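Local structure of 6-carboxyhexanoate--CoA ligase (Aquifex aeolicus, 5TV8) at residues A[5-10]-A[19-24]; A[96-101]-A[179-184]; A[173-178]-A[215-220]; A[132-137]-A[230-235]. The protein is a CoA ligase of the BioW family, a single mixed alpha/beta chain that holds diphosphomethylphosphonic acid adenosyl ester and pimelic acid. All coordinates share one frame; numbering follows the deposited sequence.

Contact 1: A[5-10]-A[19-24]; sequences SVRMRA and GAERIV. With APC (diphosphomethylphosphonic acid adenosyl ester), chain C.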
# COMPACT_ATOMS: atom_id res chain seq x y z
N SER A 5 -2.28 9.50 -16.42
CA SER A 5 -1.62 9.22 -15.16
C SER A 5 -0.76 10.41 -14.75
O SER A 5 0.10 10.87 -15.52
CB SER A 5 -0.74 7.98 -15.29
OG SER A 5 0.03 7.78 -14.12
N VAL A 6 -1.00 10.92 -13.53
CA VAL A 6 -0.20 11.98 -12.93
C VAL A 6 0.56 11.43 -11.70
O VAL A 6 -0.05 11.06 -10.70
CB VAL A 6 -1.08 13.19 -12.53
CG1 VAL A 6 -0.22 14.42 -12.27
CG2 VAL A 6 -2.12 13.51 -13.60
N ARG A 7 1.89 11.36 -11.80
CA ARG A 7 2.71 10.87 -10.69
C ARG A 7 3.64 11.96 -10.21
O ARG A 7 4.40 12.53 -11.00
CB ARG A 7 3.55 9.65 -11.09
CG ARG A 7 2.72 8.49 -11.60
CD ARG A 7 3.36 7.17 -11.26
NE ARG A 7 4.44 6.83 -12.17
CZ ARG A 7 5.60 6.31 -11.78
NH1 ARG A 7 5.85 6.09 -10.48
NH2 ARG A 7 6.53 6.02 -12.68
N MET A 8 3.58 12.24 -8.90
CA MET A 8 4.42 13.24 -8.25
C MET A 8 5.32 12.59 -7.18
O MET A 8 4.85 11.81 -6.36
CB MET A 8 3.55 14.35 -7.64
CG MET A 8 4.33 15.45 -6.92
SD MET A 8 4.94 14.99 -5.28
CE MET A 8 3.46 15.18 -4.27
N ARG A 9 6.61 12.94 -7.20
CA ARG A 9 7.50 12.68 -6.06
C ARG A 9 8.22 13.97 -5.66
O ARG A 9 8.48 14.83 -6.49
CB ARG A 9 8.48 11.53 -6.34
CG ARG A 9 9.74 11.92 -7.09
CD ARG A 9 10.48 10.72 -7.66
NE ARG A 9 11.46 11.15 -8.66
CZ ARG A 9 11.25 11.15 -9.98
NH1 ARG A 9 10.09 10.72 -10.49
NH2 ARG A 9 12.21 11.57 -10.79
N ALA A 10 8.51 14.11 -4.37
CA ALA A 10 9.14 15.32 -3.86
C ALA A 10 10.19 15.04 -2.77
O ALA A 10 10.05 14.07 -2.01
CB ALA A 10 8.08 16.31 -3.39
N GLY A 19 4.74 11.93 -2.03
CA GLY A 19 4.50 11.15 -3.23
C GLY A 19 3.03 10.85 -3.40
O GLY A 19 2.30 10.71 -2.41
N ALA A 20 2.57 10.78 -4.66
CA ALA A 20 1.17 10.48 -4.97
C ALA A 20 0.98 10.20 -6.45
O ALA A 20 1.78 10.63 -7.29
CB ALA A 20 0.27 11.62 -4.52
N GLU A 21 -0.10 9.48 -6.76
CA GLU A 21 -0.54 9.35 -8.13
C GLU A 21 -2.03 9.61 -8.25
O GLU A 21 -2.80 9.30 -7.35
CB GLU A 21 -0.21 7.97 -8.69
CG GLU A 21 -0.66 7.76 -10.13
CD GLU A 21 -0.06 6.52 -10.77
OE1 GLU A 21 0.47 5.65 -10.04
OE2 GLU A 21 -0.11 6.43 -12.02
N ARG A 22 -2.40 10.21 -9.37
CA ARG A 22 -3.79 10.44 -9.74
C ARG A 22 -3.96 10.06 -11.21
O ARG A 22 -3.09 10.35 -12.05
CB ARG A 22 -4.16 11.90 -9.54
CG ARG A 22 -4.04 12.41 -8.11
CD ARG A 22 -5.13 11.85 -7.22
NE ARG A 22 -5.01 12.41 -5.88
CZ ARG A 22 -4.33 11.85 -4.86
NH1 ARG A 22 -3.69 10.69 -4.99
NH2 ARG A 22 -4.30 12.48 -3.69
N ILE A 23 -5.06 9.38 -11.52
CA ILE A 23 -5.35 8.97 -12.89
C ILE A 23 -6.69 9.57 -13.27
O ILE A 23 -7.72 9.16 -12.75
CB ILE A 23 -5.39 7.43 -13.05
CG1 ILE A 23 -4.20 6.77 -12.32
CG2 ILE A 23 -5.36 7.04 -14.51
CD1 ILE A 23 -4.12 5.28 -12.54
N VAL A 24 -6.67 10.56 -14.17
CA VAL A 24 -7.85 11.37 -14.47
C VAL A 24 -8.06 11.67 -15.96
O VAL A 24 -7.16 11.50 -16.78
CB VAL A 24 -7.81 12.72 -13.70
CG1 VAL A 24 -8.06 12.52 -12.21
CG2 VAL A 24 -6.52 13.48 -13.99
PG APC C . 4.58 8.63 0.23
O1G APC C . 3.11 8.53 0.53
O2G APC C . 5.21 9.92 0.73
O3G APC C . 4.95 8.25 -1.19
PB APC C . 4.74 7.18 2.63
O1B APC C . 5.86 6.47 3.53
O2B APC C . 4.28 8.43 3.30
O3B APC C . 5.28 7.49 1.15
PA APC C . 3.39 4.78 3.69
O1A APC C . 2.13 4.05 3.47
O2A APC C . 3.52 5.38 5.18
C3A APC C . 3.34 6.07 2.43
O5' APC C . 4.63 3.80 3.46
C5' APC C . 4.85 2.77 4.42
C4' APC C . 5.57 1.60 3.77
O4' APC C . 4.80 1.08 2.68
C3' APC C . 6.91 2.02 3.20
O3' APC C . 7.94 1.79 4.17
C2' APC C . 7.07 1.14 1.98
O2' APC C . 7.72 -0.06 2.39
C1' APC C . 5.67 0.74 1.59
N9 APC C . 5.16 1.45 0.39
C8 APC C . 4.87 2.77 0.30
N7 APC C . 4.40 3.09 -0.94
C5 APC C . 4.35 1.93 -1.65
C6 APC C . 3.95 1.54 -3.02
N6 APC C . 3.48 2.45 -3.91
N1 APC C . 4.07 0.23 -3.37
C2 APC C . 4.54 -0.70 -2.50
N3 APC C . 4.93 -0.41 -1.24
C4 APC C . 4.86 0.86 -0.77

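Contact 2: A[96-101]-A[179-184]; sequences KAVEIL and LCWSDD. With APC (diphosphomethylphosphonic acid adenosyl ester), chain C; PML (pimelic acid), chain E.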
# COMPACT_ATOMS: atom_id res chain seq x y z
N LYS A 96 7.29 -14.46 10.22
CA LYS A 96 8.49 -14.00 9.54
C LYS A 96 8.30 -12.61 8.92
O LYS A 96 9.23 -11.79 8.92
CB LYS A 96 8.95 -15.01 8.48
CG LYS A 96 10.44 -14.97 8.19
CD LYS A 96 10.95 -16.32 7.67
CE LYS A 96 11.06 -17.39 8.75
NZ LYS A 96 11.16 -18.78 8.19
N ALA A 97 7.10 -12.35 8.41
CA ALA A 97 6.79 -11.04 7.83
C ALA A 97 6.83 -9.97 8.91
O ALA A 97 7.49 -8.95 8.73
CB ALA A 97 5.45 -11.06 7.13
N VAL A 98 6.14 -10.22 10.02
CA VAL A 98 6.14 -9.28 11.13
C VAL A 98 7.55 -8.98 11.63
O VAL A 98 7.91 -7.82 11.83
CB VAL A 98 5.29 -9.75 12.32
CG1 VAL A 98 5.21 -8.64 13.37
CG2 VAL A 98 3.89 -10.15 11.87
N GLU A 99 8.34 -10.04 11.83
CA GLU A 99 9.70 -9.88 12.29
C GLU A 99 10.47 -8.98 11.33
O GLU A 99 11.12 -8.03 11.77
CB GLU A 99 10.41 -11.23 12.44
CG GLU A 99 11.41 -11.23 13.59
CD GLU A 99 12.72 -11.95 13.26
OE1 GLU A 99 12.67 -13.09 12.74
OE2 GLU A 99 13.80 -11.36 13.52
N ILE A 100 10.37 -9.25 10.03
CA ILE A 100 11.06 -8.46 9.01
C ILE A 100 10.70 -7.00 9.13
O ILE A 100 11.58 -6.14 9.17
CB ILE A 100 10.76 -8.95 7.57
CG1 ILE A 100 11.48 -10.26 7.29
CG2 ILE A 100 11.16 -7.89 6.53
CD1 ILE A 100 11.24 -10.80 5.91
N LEU A 101 9.40 -6.71 9.20
CA LEU A 101 8.93 -5.33 9.29
C LEU A 101 9.42 -4.63 10.55
O LEU A 101 9.94 -3.51 10.49
CB LEU A 101 7.40 -5.20 9.12
CG LEU A 101 6.76 -5.40 7.73
CD1 LEU A 101 5.35 -4.81 7.69
CD2 LEU A 101 7.58 -4.81 6.60
N LEU A 179 0.52 -7.64 4.52
CA LEU A 179 0.72 -7.05 5.85
C LEU A 179 1.36 -5.70 5.66
O LEU A 179 2.34 -5.57 4.92
CB LEU A 179 1.61 -7.93 6.73
CG LEU A 179 2.15 -7.31 8.03
CD1 LEU A 179 1.04 -7.07 9.04
CD2 LEU A 179 3.24 -8.19 8.64
N CYS A 180 0.83 -4.70 6.35
CA CYS A 180 1.30 -3.34 6.20
C CYS A 180 1.12 -2.53 7.46
O CYS A 180 0.10 -2.65 8.15
CB CYS A 180 0.54 -2.64 5.07
SG CYS A 180 0.80 -0.85 5.05
N TRP A 181 2.09 -1.69 7.76
CA TRP A 181 1.85 -0.57 8.65
C TRP A 181 2.71 0.61 8.23
O TRP A 181 3.77 0.43 7.63
CB TRP A 181 2.02 -0.94 10.14
CG TRP A 181 3.41 -1.33 10.64
CD1 TRP A 181 4.47 -0.50 10.85
CD2 TRP A 181 3.83 -2.63 11.07
NE1 TRP A 181 5.54 -1.20 11.35
CE2 TRP A 181 5.18 -2.52 11.50
CE3 TRP A 181 3.21 -3.89 11.13
CZ2 TRP A 181 5.91 -3.62 11.99
CZ3 TRP A 181 3.95 -4.99 11.60
CH2 TRP A 181 5.29 -4.84 12.03
N SER A 182 2.21 1.82 8.49
CA SER A 182 2.86 3.06 8.07
C SER A 182 4.28 3.21 8.65
O SER A 182 4.64 2.57 9.63
CB SER A 182 2.01 4.26 8.48
OG SER A 182 2.53 5.46 7.93
N ASP A 183 5.08 4.06 8.02
CA ASP A 183 6.37 4.36 8.59
C ASP A 183 6.38 5.72 9.31
O ASP A 183 7.29 6.02 10.09
CB ASP A 183 7.52 4.19 7.57
CG ASP A 183 7.23 4.84 6.23
OD1 ASP A 183 6.18 5.51 6.07
OD2 ASP A 183 8.07 4.66 5.32
N ASP A 184 5.34 6.53 9.08
CA ASP A 184 5.13 7.74 9.86
C ASP A 184 5.08 7.37 11.35
O ASP A 184 4.25 6.56 11.76
CB ASP A 184 3.85 8.44 9.41
CG ASP A 184 3.43 9.56 10.35
OD1 ASP A 184 4.27 10.42 10.72
OD2 ASP A 184 2.26 9.60 10.73
PG APC C . 4.58 8.63 0.23
O1G APC C . 3.11 8.53 0.53
O2G APC C . 5.21 9.92 0.73
O3G APC C . 4.95 8.25 -1.19
PB APC C . 4.74 7.18 2.63
O1B APC C . 5.86 6.47 3.53
O2B APC C . 4.28 8.43 3.30
O3B APC C . 5.28 7.49 1.15
PA APC C . 3.39 4.78 3.69
O1A APC C . 2.13 4.05 3.47
O2A APC C . 3.52 5.38 5.18
C3A APC C . 3.34 6.07 2.43
O5' APC C . 4.63 3.80 3.46
C5' APC C . 4.85 2.77 4.42
C4' APC C . 5.57 1.60 3.77
O4' APC C . 4.80 1.08 2.68
C3' APC C . 6.91 2.02 3.20
O3' APC C . 7.94 1.79 4.17
C2' APC C . 7.07 1.14 1.98
O2' APC C . 7.72 -0.06 2.39
C1' APC C . 5.67 0.74 1.59
N9 APC C . 5.16 1.45 0.39
C8 APC C . 4.87 2.77 0.30
N7 APC C . 4.40 3.09 -0.94
C5 APC C . 4.35 1.93 -1.65
C6 APC C . 3.95 1.54 -3.02
N6 APC C . 3.48 2.45 -3.91
N1 APC C . 4.07 0.23 -3.37
C2 APC C . 4.54 -0.70 -2.50
N3 APC C . 4.93 -0.41 -1.24
C4 APC C . 4.86 0.86 -0.77
C1 PML E . 0.12 3.56 5.66
O11 PML E . -0.16 4.73 6.02
O12 PML E . 1.17 3.27 5.07
C2 PML E . -0.78 2.39 5.90
C3 PML E . -1.59 2.59 7.15
C4 PML E . -2.93 1.95 6.88
C5 PML E . -4.02 2.97 7.09
C6 PML E . -4.79 2.56 8.33
C7 PML E . -6.25 2.78 8.06
O71 PML E . -6.80 1.97 7.31
O72 PML E . -6.84 3.74 8.60

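Contact 3: A[173-178]-A[215-220]; sequences CGVVAE and RVYFVS. With APC (diphosphomethylphosphonic acid adenosyl ester), chain C.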
# COMPACT_ATOMS: atom_id res chain seq x y z
N CYS A 173 -4.13 -7.95 -8.50
CA CYS A 173 -2.97 -8.40 -9.26
C CYS A 173 -2.47 -9.81 -8.90
O CYS A 173 -1.49 -10.28 -9.48
CB CYS A 173 -1.84 -7.39 -9.13
SG CYS A 173 -2.12 -5.93 -10.15
N GLY A 174 -3.12 -10.47 -7.95
CA GLY A 174 -2.74 -11.84 -7.61
C GLY A 174 -2.01 -12.02 -6.29
O GLY A 174 -1.71 -13.16 -5.90
N VAL A 175 -1.72 -10.93 -5.60
CA VAL A 175 -1.23 -10.99 -4.23
C VAL A 175 -2.29 -11.70 -3.37
O VAL A 175 -3.48 -11.35 -3.43
CB VAL A 175 -0.93 -9.57 -3.68
CG1 VAL A 175 -0.52 -9.64 -2.22
CG2 VAL A 175 0.16 -8.89 -4.51
N VAL A 176 -1.87 -12.71 -2.60
CA VAL A 176 -2.81 -13.49 -1.78
C VAL A 176 -3.24 -12.70 -0.54
O VAL A 176 -4.39 -12.75 -0.11
CB VAL A 176 -2.23 -14.87 -1.35
CG1 VAL A 176 -3.21 -15.65 -0.48
CG2 VAL A 176 -1.85 -15.69 -2.58
N ALA A 177 -2.30 -11.96 0.03
CA ALA A 177 -2.54 -11.24 1.27
C ALA A 177 -1.44 -10.22 1.47
O ALA A 177 -0.33 -10.39 0.95
CB ALA A 177 -2.59 -12.21 2.44
N GLU A 178 -1.75 -9.17 2.23
CA GLU A 178 -0.80 -8.11 2.54
C GLU A 178 -0.70 -7.88 4.04
O GLU A 178 -1.71 -7.92 4.73
CB GLU A 178 -1.22 -6.82 1.85
CG GLU A 178 -0.29 -5.63 2.03
CD GLU A 178 -0.76 -4.42 1.23
OE1 GLU A 178 -1.57 -4.64 0.30
OE2 GLU A 178 -0.35 -3.26 1.51
N ARG A 215 5.55 -2.96 3.98
CA ARG A 215 4.55 -3.80 3.35
C ARG A 215 5.19 -5.12 2.98
O ARG A 215 6.34 -5.16 2.51
CB ARG A 215 3.98 -3.14 2.08
CG ARG A 215 2.88 -2.15 2.38
CD ARG A 215 2.37 -1.47 1.13
NE ARG A 215 2.07 -0.07 1.41
CZ ARG A 215 0.90 0.38 1.84
NH1 ARG A 215 -0.11 -0.46 2.05
NH2 ARG A 215 0.73 1.66 2.08
N VAL A 216 4.43 -6.19 3.19
CA VAL A 216 4.79 -7.51 2.71
C VAL A 216 3.60 -8.05 1.92
O VAL A 216 2.46 -8.02 2.39
CB VAL A 216 5.18 -8.46 3.88
CG1 VAL A 216 5.50 -9.86 3.36
CG2 VAL A 216 6.37 -7.89 4.65
N TYR A 217 3.91 -8.51 0.70
CA TYR A 217 2.95 -9.12 -0.20
C TYR A 217 3.21 -10.60 -0.19
O TYR A 217 4.31 -11.04 -0.53
CB TYR A 217 3.11 -8.58 -1.63
CG TYR A 217 2.85 -7.10 -1.81
CD1 TYR A 217 2.25 -6.35 -0.81
CD2 TYR A 217 3.18 -6.45 -3.01
CE1 TYR A 217 2.00 -4.99 -0.97
CE2 TYR A 217 2.93 -5.09 -3.18
CZ TYR A 217 2.34 -4.37 -2.15
OH TYR A 217 2.07 -3.02 -2.27
N PHE A 218 2.20 -11.36 0.18
CA PHE A 218 2.30 -12.81 0.22
C PHE A 218 1.88 -13.36 -1.12
O PHE A 218 0.70 -13.41 -1.45
CB PHE A 218 1.44 -13.37 1.35
CG PHE A 218 1.92 -12.99 2.72
CD1 PHE A 218 2.95 -13.70 3.32
CD2 PHE A 218 1.35 -11.91 3.39
CE1 PHE A 218 3.41 -13.34 4.58
CE2 PHE A 218 1.81 -11.56 4.66
CZ PHE A 218 2.84 -12.28 5.26
N VAL A 219 2.87 -13.77 -1.90
CA VAL A 219 2.67 -14.21 -3.26
C VAL A 219 3.15 -15.64 -3.49
O VAL A 219 4.09 -16.11 -2.83
CB VAL A 219 3.39 -13.26 -4.26
CG1 VAL A 219 2.81 -11.85 -4.17
CG2 VAL A 219 4.89 -13.24 -4.02
N SER A 220 2.48 -16.32 -4.41
CA SER A 220 2.90 -17.64 -4.89
C SER A 220 4.04 -17.47 -5.89
O SER A 220 3.92 -16.69 -6.84
CB SER A 220 1.72 -18.34 -5.57
OG SER A 220 1.86 -19.74 -5.48
PG APC C . 4.58 8.63 0.23
O1G APC C . 3.11 8.53 0.53
O2G APC C . 5.21 9.92 0.73
O3G APC C . 4.95 8.25 -1.19
PB APC C . 4.74 7.18 2.63
O1B APC C . 5.86 6.47 3.53
O2B APC C . 4.28 8.43 3.30
O3B APC C . 5.28 7.49 1.15
PA APC C . 3.39 4.78 3.69
O1A APC C . 2.13 4.05 3.47
O2A APC C . 3.52 5.38 5.18
C3A APC C . 3.34 6.07 2.43
O5' APC C . 4.63 3.80 3.46
C5' APC C . 4.85 2.77 4.42
C4' APC C . 5.57 1.60 3.77
O4' APC C . 4.80 1.08 2.68
C3' APC C . 6.91 2.02 3.20
O3' APC C . 7.94 1.79 4.17
C2' APC C . 7.07 1.14 1.98
O2' APC C . 7.72 -0.06 2.39
C1' APC C . 5.67 0.74 1.59
N9 APC C . 5.16 1.45 0.39
C8 APC C . 4.87 2.77 0.30
N7 APC C . 4.40 3.09 -0.94
C5 APC C . 4.35 1.93 -1.65
C6 APC C . 3.95 1.54 -3.02
N6 APC C . 3.48 2.45 -3.91
N1 APC C . 4.07 0.23 -3.37
C2 APC C . 4.54 -0.70 -2.50
N3 APC C . 4.93 -0.41 -1.24
C4 APC C . 4.86 0.86 -0.77

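Contact 4: A[132-137]-A[230-235]; sequences RGVRTI and CLTQKV. With APC (diphosphomethylphosphonic acid adenosyl ester), chain C.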
# COMPACT_ATOMS: atom_id res chain seq x y z
N ARG A 132 15.01 -1.48 -2.29
CA ARG A 132 13.97 -0.71 -2.94
C ARG A 132 12.61 -1.43 -2.91
O ARG A 132 11.59 -0.79 -2.70
CB ARG A 132 14.37 -0.35 -4.37
CG ARG A 132 13.88 1.01 -4.84
CD ARG A 132 13.49 0.98 -6.32
NE ARG A 132 12.05 0.75 -6.53
CZ ARG A 132 11.44 0.73 -7.72
NH1 ARG A 132 12.12 0.94 -8.84
NH2 ARG A 132 10.14 0.52 -7.78
N GLY A 133 12.61 -2.74 -3.11
CA GLY A 133 11.38 -3.53 -3.16
C GLY A 133 10.57 -3.29 -4.43
O GLY A 133 11.06 -2.68 -5.37
N VAL A 134 9.35 -3.79 -4.46
CA VAL A 134 8.47 -3.56 -5.59
C VAL A 134 7.40 -2.54 -5.21
O VAL A 134 6.83 -2.61 -4.11
CB VAL A 134 7.87 -4.88 -6.12
CG1 VAL A 134 6.72 -4.63 -7.08
CG2 VAL A 134 8.94 -5.69 -6.84
N ARG A 135 7.17 -1.57 -6.09
CA ARG A 135 6.21 -0.51 -5.88
C ARG A 135 4.94 -0.70 -6.73
O ARG A 135 5.01 -0.86 -7.96
CB ARG A 135 6.84 0.85 -6.18
CG ARG A 135 7.49 1.54 -4.99
CD ARG A 135 8.06 2.91 -5.36
NE ARG A 135 7.02 3.88 -5.73
CZ ARG A 135 6.25 4.54 -4.86
NH1 ARG A 135 6.38 4.34 -3.55
NH2 ARG A 135 5.33 5.39 -5.31
N THR A 136 3.79 -0.69 -6.06
CA THR A 136 2.50 -0.80 -6.73
C THR A 136 2.09 0.58 -7.26
O THR A 136 1.86 1.53 -6.48
CB THR A 136 1.42 -1.32 -5.76
OG1 THR A 136 1.89 -2.49 -5.07
CG2 THR A 136 0.14 -1.64 -6.54
N ILE A 137 2.03 0.71 -8.58
CA ILE A 137 1.68 2.00 -9.19
C ILE A 137 0.49 1.86 -10.16
O ILE A 137 -0.12 0.80 -10.24
CB ILE A 137 2.90 2.67 -9.86
CG1 ILE A 137 3.49 1.79 -10.97
CG2 ILE A 137 3.99 3.00 -8.85
CD1 ILE A 137 3.96 2.58 -12.19
N CYS A 230 1.88 -6.96 -13.17
CA CYS A 230 0.60 -6.31 -12.88
C CYS A 230 0.80 -5.13 -11.94
O CYS A 230 0.32 -4.03 -12.20
CB CYS A 230 -0.40 -7.30 -12.29
SG CYS A 230 -2.09 -6.66 -12.07
N LEU A 231 1.52 -5.39 -10.84
CA LEU A 231 1.82 -4.37 -9.83
C LEU A 231 2.39 -3.08 -10.43
O LEU A 231 1.98 -1.97 -10.06
CB LEU A 231 2.79 -4.94 -8.78
CG LEU A 231 2.24 -6.05 -7.87
CD1 LEU A 231 3.35 -6.53 -6.95
CD2 LEU A 231 1.04 -5.58 -7.07
N THR A 232 3.32 -3.23 -11.36
CA THR A 232 4.07 -2.09 -11.87
C THR A 232 3.50 -1.48 -13.17
O THR A 232 3.87 -0.37 -13.54
CB THR A 232 5.54 -2.49 -12.10
OG1 THR A 232 5.59 -3.54 -13.08
CG2 THR A 232 6.14 -3.01 -10.81
N GLN A 233 2.61 -2.19 -13.85
CA GLN A 233 2.28 -1.80 -15.22
C GLN A 233 0.81 -1.70 -15.59
O GLN A 233 0.46 -0.92 -16.46
CB GLN A 233 3.02 -2.68 -16.22
CG GLN A 233 4.48 -2.30 -16.40
CD GLN A 233 5.20 -3.25 -17.34
OE1 GLN A 233 4.59 -3.85 -18.23
NE2 GLN A 233 6.51 -3.41 -17.13
N LYS A 234 -0.05 -2.50 -14.95
CA LYS A 234 -1.47 -2.51 -15.27
C LYS A 234 -2.16 -1.31 -14.66
O LYS A 234 -2.01 -1.05 -13.45
CB LYS A 234 -2.14 -3.79 -14.78
CG LYS A 234 -3.44 -4.10 -15.49
CD LYS A 234 -4.01 -5.44 -15.08
CE LYS A 234 -4.85 -6.05 -16.19
NZ LYS A 234 -5.83 -5.06 -16.74
N VAL A 235 -2.91 -0.58 -15.48
CA VAL A 235 -3.60 0.61 -15.02
C VAL A 235 -4.99 0.22 -14.53
O VAL A 235 -5.77 -0.38 -15.26
CB VAL A 235 -3.66 1.70 -16.11
CG1 VAL A 235 -4.22 2.99 -15.53
CG2 VAL A 235 -2.28 1.93 -16.71
PG APC C . 4.58 8.63 0.23
O1G APC C . 3.11 8.53 0.53
O2G APC C . 5.21 9.92 0.73
O3G APC C . 4.95 8.25 -1.19
PB APC C . 4.74 7.18 2.63
O1B APC C . 5.86 6.47 3.53
O2B APC C . 4.28 8.43 3.30
O3B APC C . 5.28 7.49 1.15
PA APC C . 3.39 4.78 3.69
O1A APC C . 2.13 4.05 3.47
O2A APC C . 3.52 5.38 5.18
C3A APC C . 3.34 6.07 2.43
O5' APC C . 4.63 3.80 3.46
C5' APC C . 4.85 2.77 4.42
C4' APC C . 5.57 1.60 3.77
O4' APC C . 4.80 1.08 2.68
C3' APC C . 6.91 2.02 3.20
O3' APC C . 7.94 1.79 4.17
C2' APC C . 7.07 1.14 1.98
O2' APC C . 7.72 -0.06 2.39
C1' APC C . 5.67 0.74 1.59
N9 APC C . 5.16 1.45 0.39
C8 APC C . 4.87 2.77 0.30
N7 APC C . 4.40 3.09 -0.94
C5 APC C . 4.35 1.93 -1.65
C6 APC C . 3.95 1.54 -3.02
N6 APC C . 3.48 2.45 -3.91
N1 APC C . 4.07 0.23 -3.37
C2 APC C . 4.54 -0.70 -2.50
N3 APC C . 4.93 -0.41 -1.24
C4 APC C . 4.86 0.86 -0.77

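Contact 1: A[5-10]-A[19-24]
Glu21 lies across the aliphatic part of Arg7, its carboxylate carbon CD 3.5 Å from Arg7 CG and equally near CD of that arginine. Their flat ends are turned 41° against each other. Arg7 NE stays 4.6 Å from Glu21 OE2, so the charges are neighbours without forming a salt bridge. One carboxylate oxygen is held by a diagonal partner: Ser5 OG donates to Glu21 OE2 at 2.5 Å, meeting the anti side 21° out of the carboxylate plane. Glu21 reaches it by standing extended, CG anti to the backbone N, while the other oxygen, OE1, takes the backbone N of His138. Arg22 leaves by the other face, where Glu35 pairs with its NE and NH1 returns to Glu21 O. On that face Val6 CG2 approaches Val24 CG2 at 4.4 Å, and helix 29-38 covers Val6, Met8 and Ala20. The backbones run antiparallel, bonded twice at Val6–Arg22 and twice at Met8–Ala20, with Met8 N to Ala20 O at 2.9 Å. Gly19 N comes within 3.4 Å of O2G of the bound APC. This is a regular antiparallel beta hairpin, strands 3-12 and 15-25, extended by strand 45-52 into a three-stranded sheet.

Contact 2: A[96-101]-A[179-184]
Helix 96-101 runs nearly along strand 179-181, the axes of these short segments 9.6 Å apart at their closest and inclined by 27°. The centre of the packing is Leu101, which sits under the indole of Trp181: its CD1 methyl lies 4.1 Å from the centroid of the six-membered ring, only 8° off the ring normal, a CH-pi contact over the face. Trp181 CG takes the position between its own backbone N and carbonyl carbon (chi1 66°), and from there the ring swings back over the helix until CZ2 is 3.6 Å from Leu101 CB. Val98 CG1 meets the far corner of the same ring at CH2. Leu179 packs against the helix one turn earlier, its CD2 3.9 Å from Ala97 CB and 3.8 Å from Val98 CG2, while the side chains of Leu101 and Leu179 run alongside one another, pointing opposite ways. This is apolar helix-on-sheet packing: helix 91-103 covers one face of the mixed sheet at strands 177-181 and 214-219. Trp181 NE1 is satisfied by Leu212 O. Cys180 points from the other face of the strand, where SG is 3.7 Å from C2 of the bound pimelic acid. Past Trp181 the chain leaves the sheet in an ST turn, Ser182 OG accepting from Asp184 N. The same Ser182 OG donates to O2A of APC at 2.9 Å, and Asp183 OD2 receives the ribose hydroxyl O3' of APC at 3.1 Å.

Contact 3: A[173-178]-A[215-220]
Glu178 and Tyr217 form a non-hydrogen-bonded pair where two antiparallel strands, 177-181 and 214-219, meet inside the mixed sheet. Two backbone bonds secure the approach to that pair: Val176 N gives to Phe218 O, and Phe218 N gives to Ala177 O at 2.8 Å. Just before, Gly174 closes helix 158-172 in a Schellman motif and turns the chain toward the sheet. Apolar contact follows along both faces. Val175 straddles Tyr217 and Val219, its CG1 3.8 Å from Tyr217 CB and its CG2 4.0 Å from Val219 CG1. Ala177 CB meets Phe218 CD2 at 4.1 Å, while Val216 CG1 lies over one face of the phenyl ring. The Ala177 carbonyl sits at that ring's edge. The polar contacts centre on Glu178, whose extended chain runs beside Tyr217 pointing the same way, the carboxylate turned 65° to the ring; Tyr217 OH goes on to Thr136. Glu178 forms a salt bridge with Arg215, and weak hydrogen bonds with Tyr191 and Asn170 also reach its carboxylate. Arg215 also makes weak bonds to APC, NE to O4' and NH2 to O1A at 3.1 Å. In the salt bridge, Arg215 NH1 donates to Glu178 OE2 at 2.9 Å, with the oxygen only 4° out of the guanidinium plane.

Contact 4: A[132-137]-A[230-235]
From CB, the side chain of Leu231 continues through CG, which lies anti to the carbonyl carbon (chi1 -68°), to a fork whose two methyls meet different residues of the 132-137 loop. CD1 packs 3.9 Å from Val134 CG1, the valine set roughly perpendicular to the leucine. CD2 goes to Thr136, 3.8 Å from its OG1 and 4.1 Å from its CG2. The neighbouring Thr232 covers the next part of the loop: its CG2 lies 3.7 Å from Arg135 O and also touches Val134 CG1, and its hydroxyl turns back to Ile228 O in its own helix. Ile137 then folds over the helical turn, with CG1 and CD1 against Thr232 O. A backbone bond joins the two segments, Ile137 N to Leu231 O at 3.1 Å, with the donor tilted 22° from the carbonyl plane. Lys169 NZ lies among four carbonyl oxygens, those of Leu231, Cys230, Lys234 and Ile137, at this end of helix 224-233 and in the loop. The loop itself is part of the adenine pocket. Thr136 grips the base through its backbone, N donating to N1 of APC at 2.9 Å and O accepting from N6 at 3.2 Å, while its OG1 is engaged with Asn170. Arg135 points away from the helix and reaches along the base, so that N6 of APC lies over one face of its guanidinium, 3.4 Å above the plane and toward the rim.

Overall arrangement
All four contacts reach APC, from different directions. Contacts 2 and 3 share strand 177-181; Leu179 O of contact 2 and Val216 N of contact 3 are 2.8 Å apart, a probable hydrogen bond between the paired strands, and both contacts touch pimelic acid. Contact 3 is nested within the loop closed by contact 4, and a disulfide, Cys173 SG to Cys230 SG at 2.1 Å, ties them together. Contact 4 also touches the hairpin of contact 1, with Ile23 CD1 3.8 Å from Val235 CG1. Contacts 1 and 2 lie on opposite sides of the chain's centre, their own centres about 24 Å apart. APC lies between them, its O2G near Gly19 of the hairpin and its other end meeting Arg215 and Ser182 beside the mixed sheet.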